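Local coordinates for type III restriction-modification enzyme EcoP15I Mod subunit (Escherichia coli, PDB 4ZCF), which methylates one adenine, on a single strand, of the recognition site 5'-CAGCAG-3' using S-adenosyl-L-methionine, and works with the Res subunit in DNA restriction, at residues A114-I120 and A185-E191. Sequence-based numbering, arbitrary orientation.
Sequences AEKVKMI and ARELMRE
Start where two helices run out. Helix 102-113 ends just before Ala114, a cis peptide leads into Glu115, and the chain enters strand 117-122; helix 171-188 runs directly into the short strand 189-190. The two strand starts pair in parallel at Val117 and Met189 (CA to CA 4.8 Å). Three backbone hydrogen bonds hold this register. Leu188 O accepts twice, from Lys116 N at 2.8 Å and, more linearly, from Val117 N at 2.9 Å, while Arg190 N returns a nearly straight bond to Val117 O at 2.9 Å. Glu115 CA also passes Leu188 O at 3.4 Å as a CA-H...O contact. Both strand entries belong to the Rossmann-like methyltransferase core, where helix 171-188 is the last helix of the crossover from strand 117-122 to the neighbouring parallel strand 193-199. Val117 and Met189 point to the same face of the sheet; there Val117 CG2 meets Leu188 CB at 3.8 Å, and Ile120 (chi1 m, chi2 t) sets CD1 against Ala185 CB (3.8 Å) and Met189 CG (3.7 Å). Lys118 CG lies over one face of the Arg190 guanidinium, and the like charges Lys118 NZ and Arg190 NH2 stand 4.1 Å apart. A water donates to Lys116 O (2.7 Å) and weakly accepts from Arg190 NH1 (3.4 Å). Arg190 NE bridges Asp192 and NH1 bridges Glu434, whereas Lys118 NZ bonds weakly to Ala430 O. Lys116 NZ bonds Ala112 O, and weakly Ala114 O at 3.3 Å. Where Glu115 OE2 and Glu191 OE2 stand 4.4 Å apart, Lys249, donor to the carbonyl oxygens of Arg186 and Met189, adds a long, weak ion pair to Glu115 OE2, and Asn250 a weak hydrogen bond to Glu191 OE1.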
ATOM      1  N   ALA A 114     -10.032  13.027   6.101  1.00 47.15           N
ATOM      2  CA  ALA A 114     -10.014  12.140   4.974  1.00 48.35           C
ATOM      3  C   ALA A 114     -10.110  12.972   3.739  1.00 55.19           C
ATOM      4  O   ALA A 114     -10.822  13.933   3.747  1.00 58.39           O
ATOM      5  CB  ALA A 114     -11.182  11.207   5.068  1.00 48.76           C
ATOM      6  N   GLU A 115      -9.472  12.603   2.644  1.00 49.31           N
ATOM      7  CA  GLU A 115      -8.128  12.098   2.573  1.00 47.47           C
ATOM      8  C   GLU A 115      -7.244  13.292   2.342  1.00 46.28           C
ATOM      9  O   GLU A 115      -7.142  13.762   1.245  1.00 43.67           O
ATOM     10  CB  GLU A 115      -8.026  11.207   1.334  1.00 48.83           C
ATOM     11  CG  GLU A 115      -9.322  10.528   0.888  1.00 57.52           C
ATOM     12  CD  GLU A 115      -9.314   9.963  -0.522  1.00 73.93           C
ATOM     13  OE1 GLU A 115      -9.193  10.721  -1.479  1.00 63.80           O
ATOM     14  OE2 GLU A 115      -9.483   8.751  -0.690  1.00 66.56           O
ATOM     15  N   LYS A 116      -6.590  13.777   3.378  1.00 40.36           N
ATOM     16  CA  LYS A 116      -5.871  15.047   3.305  1.00 38.80           C
ATOM     17  C   LYS A 116      -4.439  15.021   3.758  1.00 39.34           C
ATOM     18  O   LYS A 116      -3.733  16.005   3.511  1.00 38.89           O
ATOM     19  CB  LYS A 116      -6.632  16.143   4.083  1.00 41.40           C
ATOM     20  CG  LYS A 116      -8.056  16.341   3.634  1.00 38.94           C
ATOM     21  CD  LYS A 116      -8.369  17.773   3.292  1.00 39.78           C
ATOM     22  CE  LYS A 116      -9.759  17.875   2.695  1.00 42.36           C
ATOM     23  NZ  LYS A 116     -10.791  17.261   3.599  1.00 51.21           N
ATOM     24  N   VAL A 117      -4.022  13.932   4.455  1.00 32.63           N
ATOM     25  CA  VAL A 117      -2.667  13.693   4.992  1.00 30.78           C
ATOM     26  C   VAL A 117      -1.729  13.208   3.879  1.00 35.92           C
ATOM     27  O   VAL A 117      -2.065  12.251   3.186  1.00 36.07           O
ATOM     28  CB  VAL A 117      -2.710  12.705   6.199  1.00 32.34           C
ATOM     29  CG1 VAL A 117      -1.359  12.585   6.880  1.00 31.42           C
ATOM     30  CG2 VAL A 117      -3.765  13.130   7.214  1.00 31.64           C
ATOM     31  N   LYS A 118      -0.566  13.869   3.698  1.00 33.10           N
ATOM     32  CA  LYS A 118       0.419  13.480   2.669  1.00 31.96           C
ATOM     33  C   LYS A 118       1.340  12.386   3.190  1.00 36.82           C
ATOM     34  O   LYS A 118       1.825  11.565   2.410  1.00 36.90           O
ATOM     35  CB  LYS A 118       1.273  14.680   2.224  1.00 32.55           C
ATOM     36  CG  LYS A 118       1.753  14.592   0.770  1.00 31.76           C
ATOM     37  CD  LYS A 118       2.643  15.779   0.415  1.00 47.37           C
ATOM     38  CE  LYS A 118       3.033  15.892  -1.055  1.00 57.74           C
ATOM     39  NZ  LYS A 118       3.612  14.638  -1.617  1.00 51.71           N
ATOM     40  N   MET A 119       1.637  12.406   4.507  1.00 32.25           N
ATOM     41  CA  MET A 119       2.542  11.434   5.104  1.00 30.26           C
ATOM     42  C   MET A 119       2.164  11.116   6.519  1.00 32.97           C
ATOM     43  O   MET A 119       1.809  12.008   7.284  1.00 33.65           O
ATOM     44  CB  MET A 119       3.991  11.962   5.070  1.00 32.45           C
ATOM     45  CG  MET A 119       5.044  10.905   5.342  1.00 37.02           C
ATOM     46  SD  MET A 119       6.650  11.640   5.766  1.00 42.05           S
ATOM     47  CE  MET A 119       7.208  10.531   6.952  1.00 36.74           C
ATOM     48  N   ILE A 120       2.321   9.849   6.882  1.00 27.75           N
ATOM     49  CA  ILE A 120       2.167   9.343   8.227  1.00 26.33           C
ATOM     50  C   ILE A 120       3.467   8.694   8.611  1.00 34.30           C
ATOM     51  O   ILE A 120       3.966   7.841   7.876  1.00 34.30           O
ATOM     52  CB  ILE A 120       0.986   8.341   8.374  1.00 27.81           C
ATOM     53  CG1 ILE A 120      -0.390   9.016   8.011  1.00 27.07           C
ATOM     54  CG2 ILE A 120       0.977   7.674   9.774  1.00 24.04           C
ATOM     55  CD1 ILE A 120      -1.620   8.078   8.099  1.00 17.43           C
ATOM     56  N   ALA A 185      -6.340   5.212   9.970  1.00 37.71           N
ATOM     57  CA  ALA A 185      -5.290   6.063   9.411  1.00 36.99           C
ATOM     58  C   ALA A 185      -5.321   6.034   7.900  1.00 42.05           C
ATOM     59  O   ALA A 185      -5.218   7.106   7.306  1.00 43.50           O
ATOM     60  CB  ALA A 185      -3.919   5.646   9.920  1.00 37.49           C
ATOM     61  N   ARG A 186      -5.539   4.834   7.268  1.00 36.94           N
ATOM     62  CA  ARG A 186      -5.592   4.706   5.791  1.00 36.74           C
ATOM     63  C   ARG A 186      -6.593   5.688   5.145  1.00 40.97           C
ATOM     64  O   ARG A 186      -6.314   6.264   4.090  1.00 41.98           O
ATOM     65  CB  ARG A 186      -5.898   3.252   5.370  1.00 35.00           C
ATOM     66  CG  ARG A 186      -5.793   2.981   3.864  1.00 39.18           C
ATOM     67  CD  ARG A 186      -6.442   1.659   3.531  1.00 50.71           C
ATOM     68  NE  ARG A 186      -6.321   1.292   2.124  1.00 58.47           N
ATOM     69  CZ  ARG A 186      -7.206   1.616   1.187  1.00 80.33           C
ATOM     70  NH1 ARG A 186      -8.264   2.359   1.491  1.00 71.31           N
ATOM     71  NH2 ARG A 186      -7.026   1.225  -0.069  1.00 68.20           N
ATOM     72  N   GLU A 187      -7.732   5.895   5.818  1.00 35.63           N
ATOM     73  CA  GLU A 187      -8.815   6.773   5.434  1.00 35.57           C
ATOM     74  C   GLU A 187      -8.379   8.232   5.341  1.00 41.10           C
ATOM     75  O   GLU A 187      -8.881   8.955   4.481  1.00 41.31           O
ATOM     76  CB  GLU A 187      -9.965   6.637   6.433  1.00 37.88           C
ATOM     77  CG  GLU A 187     -10.411   5.195   6.714  1.00 53.11           C
ATOM     78  CD  GLU A 187     -11.766   4.999   7.371  1.00 73.52           C
ATOM     79  OE1 GLU A 187     -12.578   5.952   7.367  1.00 61.26           O
ATOM     80  OE2 GLU A 187     -12.039   3.871   7.845  1.00 74.20           O
ATOM     81  N   LEU A 188      -7.417   8.660   6.195  1.00 37.32           N
ATOM     82  CA  LEU A 188      -6.930  10.046   6.256  1.00 35.87           C
ATOM     83  C   LEU A 188      -5.921  10.392   5.195  1.00 39.80           C
ATOM     84  O   LEU A 188      -5.696  11.575   4.898  1.00 38.93           O
ATOM     85  CB  LEU A 188      -6.354  10.355   7.641  1.00 35.55           C
ATOM     86  CG  LEU A 188      -7.264  10.126   8.878  1.00 37.80           C
ATOM     87  CD1 LEU A 188      -6.593  10.687  10.111  1.00 36.02           C
ATOM     88  CD2 LEU A 188      -8.676  10.756   8.690  1.00 35.22           C
ATOM     89  N   MET A 189      -5.339   9.342   4.591  1.00 35.79           N
ATOM     90  CA  MET A 189      -4.311   9.425   3.576  1.00 33.18           C
ATOM     91  C   MET A 189      -4.825   9.856   2.250  1.00 38.80           C
ATOM     92  O   MET A 189      -5.728   9.234   1.696  1.00 39.96           O
ATOM     93  CB  MET A 189      -3.624   8.070   3.425  1.00 35.00           C
ATOM     94  CG  MET A 189      -2.734   7.713   4.584  1.00 39.06           C
ATOM     95  SD  MET A 189      -2.063   6.037   4.515  1.00 43.49           S
ATOM     96  CE  MET A 189      -1.032   6.206   3.114  1.00 40.21           C
ATOM     97  N   ARG A 190      -4.163  10.861   1.674  1.00 36.96           N
ATOM     98  CA  ARG A 190      -4.362  11.340   0.304  1.00 35.99           C
ATOM     99  C   ARG A 190      -3.999  10.142  -0.611  1.00 43.33           C
ATOM    100  O   ARG A 190      -3.172   9.300  -0.222  1.00 44.12           O
ATOM    101  CB  ARG A 190      -3.351  12.456   0.050  1.00 31.51           C
ATOM    102  CG  ARG A 190      -3.913  13.858  -0.096  1.00 30.35           C
ATOM    103  CD  ARG A 190      -2.831  14.928   0.099  1.00 37.43           C
ATOM    104  NE  ARG A 190      -1.886  14.994  -1.018  1.00 45.67           N
ATOM    105  CZ  ARG A 190      -1.025  15.994  -1.237  1.00 61.39           C
ATOM    106  NH1 ARG A 190      -0.969  17.031  -0.402  1.00 39.04           N
ATOM    107  NH2 ARG A 190      -0.212  15.963  -2.291  1.00 44.49           N
ATOM    108  N   GLU A 191      -4.593  10.055  -1.805  1.00 40.08           N
ATOM    109  CA  GLU A 191      -4.296   8.947  -2.728  1.00 39.76           C
ATOM    110  C   GLU A 191      -2.798   8.845  -3.062  1.00 42.25           C
ATOM    111  O   GLU A 191      -2.262   7.751  -3.161  1.00 42.55           O
ATOM    112  CB  GLU A 191      -5.136   9.068  -3.995  1.00 41.32           C
ATOM    113  CG  GLU A 191      -6.609   8.788  -3.740  1.00 54.92           C
ATOM    114  CD  GLU A 191      -7.106   7.480  -4.324  1.00 77.35           C
ATOM    115  OE1 GLU A 191      -7.459   7.469  -5.528  1.00 65.53           O
ATOM    116  OE2 GLU A 191      -7.116   6.464  -3.591  1.00 67.88           O
TER
HETATM  117  O   HOH W   1      -1.506  17.323   2.926  1.00 36.32           O